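Local coordinates for putative MAR1 (Leishmania donovani, PDB 1X9G), which is a putative ribonuclease belonging to the isochorismatase superfamily, at the interface of chains A and B. Sequence-based numbering; all coordinates share one arbitrary frame. Chains: chain A/B, Putative MAR1.

Contacts 1 and 2 are neighbouring patches of one interface, with the centres of their C-alpha atoms about 15 Å apart. Helix 147-158 of chain B takes part in both: B:Leu156, near its C-terminal end, packs in contact 1, whereas B:Thr148, in its first turn, receives the C-terminus of chain A in contact 2, with B:Lys147 nearby and B:Lys146 alongside. Contact 1 also uses the N-terminal loop, strand 164-167 and helix 169-176 of chain A and helix 117-130 of chain B. Mainly apolar packing thus lies at one end of the shared helix and the carboxylate contact at the other, in an association that departs from exact two-fold symmetry.

Contact 1: the interface of chains A and B. Residues chain A 12, 167, 171, 175; chain B 118, 122, 156, 160.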
loop_
_atom_site.group_PDB
_atom_site.type_symbol
_atom_site.label_atom_id
_atom_site.label_comp_id
_atom_site.label_asym_id
_atom_site.label_seq_id
_atom_site.Cartn_x
_atom_site.Cartn_y
_atom_site.Cartn_z
ATOM N N LEU A 12 7.092 -17.524 -1.249
ATOM C CA LEU A 12 5.689 -17.939 -1.001
ATOM C C LEU A 12 5.644 -19.178 -0.093
ATOM O O LEU A 12 6.665 -19.525 0.489
ATOM C CB LEU A 12 4.968 -18.197 -2.329
ATOM C CG LEU A 12 4.799 -17.055 -3.327
ATOM C CD1 LEU A 12 4.544 -17.566 -4.703
ATOM C CD2 LEU A 12 3.642 -16.163 -2.905
ATOM N N THR A 167 -2.725 -13.536 1.101
ATOM C CA THR A 167 -3.226 -13.875 -0.241
ATOM C C THR A 167 -4.669 -14.335 -0.052
ATOM O O THR A 167 -5.462 -13.624 0.549
ATOM C CB THR A 167 -2.345 -14.933 -0.979
ATOM O OG1 THR A 167 -2.036 -16.012 -0.070
ATOM C CG2 THR A 167 -1.009 -14.313 -1.541
ATOM N N SER A 171 -5.098 -19.202 -3.710
ATOM C CA SER A 171 -3.656 -18.961 -3.903
ATOM C C SER A 171 -2.841 -19.891 -3.047
ATOM O O SER A 171 -1.887 -20.452 -3.498
ATOM C CB SER A 171 -3.280 -17.539 -3.474
ATOM O OG SER A 171 -2.046 -17.173 -4.081
ATOM N N GLN A 175 -0.090 -23.019 -3.857
ATOM C CA GLN A 175 1.286 -22.679 -3.567
ATOM C C GLN A 175 1.932 -23.883 -2.901
ATOM O O GLN A 175 3.125 -24.130 -3.069
ATOM C CB GLN A 175 1.363 -21.463 -2.647
ATOM C CG GLN A 175 1.206 -20.063 -3.322
ATOM C CD GLN A 175 1.056 -18.970 -2.266
ATOM O OE1 GLN A 175 1.821 -18.930 -1.321
ATOM N NE2 GLN A 175 0.034 -18.135 -2.383
ATOM N N HIS B 118 -2.988 -14.559 -9.146
ATOM C CA HIS B 118 -2.728 -15.171 -7.846
ATOM C C HIS B 118 -2.208 -16.606 -7.913
ATOM O O HIS B 118 -1.974 -17.222 -6.857
ATOM C CB HIS B 118 -4.004 -15.149 -7.019
ATOM C CG HIS B 118 -5.101 -15.965 -7.615
ATOM N ND1 HIS B 118 -5.776 -15.578 -8.758
ATOM C CD2 HIS B 118 -5.604 -17.171 -7.265
ATOM C CE1 HIS B 118 -6.685 -16.495 -9.057
ATOM N NE2 HIS B 118 -6.610 -17.464 -8.156
ATOM N N LEU B 122 1.698 -15.241 -10.035
ATOM C CA LEU B 122 2.282 -15.114 -8.708
ATOM C C LEU B 122 3.493 -16.084 -8.494
ATOM O O LEU B 122 4.595 -15.655 -8.173
ATOM C CB LEU B 122 1.161 -15.246 -7.649
ATOM C CG LEU B 122 1.568 -15.055 -6.171
ATOM C CD1 LEU B 122 1.846 -13.592 -5.801
ATOM C CD2 LEU B 122 0.520 -15.634 -5.206
ATOM N N LEU B 156 0.475 -8.227 -2.607
ATOM C CA LEU B 156 1.655 -8.971 -2.179
ATOM C C LEU B 156 2.843 -8.561 -3.085
ATOM O O LEU B 156 3.908 -8.184 -2.613
ATOM C CB LEU B 156 1.438 -10.474 -2.384
ATOM C CG LEU B 156 1.941 -11.385 -1.279
ATOM C CD1 LEU B 156 2.297 -12.782 -1.830
ATOM C CD2 LEU B 156 3.060 -10.759 -0.379
ATOM N N TRP B 160 7.241 -6.504 -3.149
ATOM C CA TRP B 160 8.436 -7.299 -3.547
ATOM C C TRP B 160 9.512 -6.466 -4.283
ATOM O O TRP B 160 10.289 -7.026 -5.091
ATOM C CB TRP B 160 8.044 -8.506 -4.462
ATOM C CG TRP B 160 7.298 -9.590 -3.741
ATOM C CD1 TRP B 160 7.098 -9.673 -2.372
ATOM C CD2 TRP B 160 6.652 -10.756 -4.309
ATOM N NE1 TRP B 160 6.393 -10.806 -2.082
ATOM C CE2 TRP B 160 6.123 -11.497 -3.233
ATOM C CE3 TRP B 160 6.527 -11.276 -5.624
ATOM C CZ2 TRP B 160 5.433 -12.707 -3.414
ATOM C CZ3 TRP B 160 5.839 -12.490 -5.805
ATOM C CH2 TRP B 160 5.286 -13.180 -4.695
#
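A largely apolar interface between two copies of this isochorismatase-superfamily protein brings A:Leu12, A:Thr167 and A:Ser171 against B:His118, B:Leu122, B:Leu156 and B:Trp160; it joins chains A and B in the deposited tetramer, although the structure alone does not prove that this pairing is the biological one. Chain A contributes an N-terminal loop, the end of strand 164-167 and helix 169-176, and chain B mainly helices 117-130 and 147-158. The former helix begins in the region where the superfamily carries its catalytic cysteine, so the contact probably lies near the active-site element of chain B.

The CD2 branch of A:Leu12 is shared among several partners. It meets the edge of the B:Trp160 indole in the plane of the ring, A:Leu12 CD2 lying 3.8 Å from CH2, and the two side chains run nearly perpendicular to each other. A:Leu12 CD2 is also 3.8 Å from CD1 of B:Leu156. B:Leu122 CD2 lies 3.9 Å from A:Leu12 CD2, and the A:Leu12 side chain crosses those of both leucines at a slant. Both A:Leu12 methyls face CG of B:Leu122, CD1 lying 4.0 Å from the B:Leu122 carbonyl O. Within chain B, the carbonyl O of B:Leu156 stands over one face of the indole near its rim. CD1 of B:Leu156 also packs on the A:Thr167 methyl CG2, 3.7 Å away.

Polar contact is concentrated at A:Ser171. With OG turned anti to its own backbone N (chi1 -160°), A:Ser171 OG points towards chain B and donates to the carbonyl O of B:His118 over 2.8 Å. The donor lies in the carbonyl plane, at a C=O...OG angle of 147°. A:Gln175, one helical turn further on, supplies its amide NE2 to A:Ser171 OG at 2.9 Å, nearly within the amide plane, although the bond is bent at the hydrogen. Donating to B:His118 while accepting from A:Gln175 should fix the rotation of the hydroxyl. The CD2 methyl of B:Leu122 lies close beside this pair.

Contact 2: the interface of chains A and B. Residues chain A 195, 200; chain B 146-148.
The C-terminal tail of chain A, which follows helix 185-191, meets the start of helix 147-158 of chain B and the loop residue B:Lys146 just before it. A:Leu200, the last residue of its chain, is the main contributor from chain A, with 80 Å² of its surface hidden by chain B.

Its terminal carboxylate is received by B:Thr148, whose hydroxyl OG1 donates to carboxylate atom O of A:Leu200 over 3.0 Å. The hydroxyl approaches tilted 18° from the carboxylate plane, at a C=O...OG1 angle of 123°. Because OG1 sits beside its own backbone N (chi1 -57°), the hydroxyl and the amide face the same oxygen, and B:Thr148 N adds a weak hydrogen bond to A:Leu200 O at 3.4 Å. The carboxylate therefore lies at the N-terminal end of helix 147-158, where the helix dipole would be expected to favour a negative charge.

Around this polar grip the aliphatic parts pack. CB of A:Leu200 rests 3.9 Å from CB of B:Lys146, and CB of B:Thr148 lies at a similar distance from it. The lysine chain, bent at several torsions, runs past the second carboxylate oxygen, bringing B:Lys146 CD to 3.4 Å from A:Leu200 OXT. Its ammonium NZ then reaches towards A:Glu195, crossing that side chain at about a right angle. B:Lys146 NZ and the carboxylate OE2 of A:Glu195 remain 4.1 Å apart, so any attraction is probably a longer-range one.

In the fold, the site lies where the C-terminal tail of chain A, beyond helix 185-191, ends against the connection between strand 142-143 and helix 147-158 of chain B.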
loop_
_atom_site.group_PDB
_atom_site.type_symbol
_atom_site.label_atom_id
_atom_site.label_comp_id
_atom_site.label_asym_id
_atom_site.label_seq_id
_atom_site.Cartn_x
_atom_site.Cartn_y
_atom_site.Cartn_z
ATOM N N GLU A 195 -17.483 -23.486 -4.112
ATOM C CA GLU A 195 -17.739 -22.067 -4.235
ATOM C C GLU A 195 -18.195 -21.529 -2.873
ATOM O O GLU A 195 -19.036 -22.162 -2.208
ATOM C CB GLU A 195 -18.874 -21.824 -5.240
ATOM C CG GLU A 195 -18.710 -22.463 -6.623
ATOM C CD GLU A 195 -18.105 -21.503 -7.635
ATOM O OE1 GLU A 195 -18.531 -21.525 -8.816
ATOM O OE2 GLU A 195 -17.203 -20.716 -7.247
ATOM N N LEU A 200 -16.489 -14.310 -4.000
ATOM C CA LEU A 200 -15.242 -13.523 -3.993
ATOM C C LEU A 200 -15.194 -12.589 -5.183
ATOM O O LEU A 200 -14.274 -11.772 -5.309
ATOM C CB LEU A 200 -14.014 -14.421 -4.004
ATOM C CG LEU A 200 -13.929 -15.314 -2.780
ATOM C CD1 LEU A 200 -12.601 -15.986 -2.789
ATOM C CD2 LEU A 200 -14.139 -14.484 -1.499
ATOM O OXT LEU A 200 -16.091 -12.618 -6.034
ATOM N N LYS B 146 -11.714 -14.194 -9.917
ATOM C CA LYS B 146 -12.319 -13.362 -8.844
ATOM C C LYS B 146 -11.423 -12.203 -8.378
ATOM O O LYS B 146 -10.212 -12.378 -8.175
ATOM C CB LYS B 146 -12.683 -14.233 -7.628
ATOM C CG LYS B 146 -13.523 -15.472 -7.944
ATOM C CD LYS B 146 -15.000 -15.081 -8.046
ATOM C CE LYS B 146 -15.783 -15.804 -9.149
ATOM N NZ LYS B 146 -15.809 -17.260 -8.967
ATOM N N LYS B 147 -12.044 -11.034 -8.181
ATOM C CA LYS B 147 -11.403 -9.804 -7.643
ATOM C C LYS B 147 -10.530 -10.038 -6.429
ATOM O O LYS B 147 -9.371 -9.603 -6.420
ATOM C CB LYS B 147 -12.445 -8.756 -7.266
ATOM C CG LYS B 147 -13.146 -8.125 -8.454
ATOM C CD LYS B 147 -14.296 -7.136 -8.026
ATOM C CE LYS B 147 -14.697 -6.128 -9.215
ATOM N NZ LYS B 147 -15.677 -6.676 -10.219
ATOM N N THR B 148 -11.074 -10.744 -5.433
ATOM C CA THR B 148 -10.435 -10.907 -4.130
ATOM C C THR B 148 -9.093 -11.613 -4.267
ATOM O O THR B 148 -8.113 -11.220 -3.662
ATOM C CB THR B 148 -11.392 -11.598 -3.100
ATOM O OG1 THR B 148 -12.597 -10.842 -2.982
ATOM C CG2 THR B 148 -10.780 -11.699 -1.699
#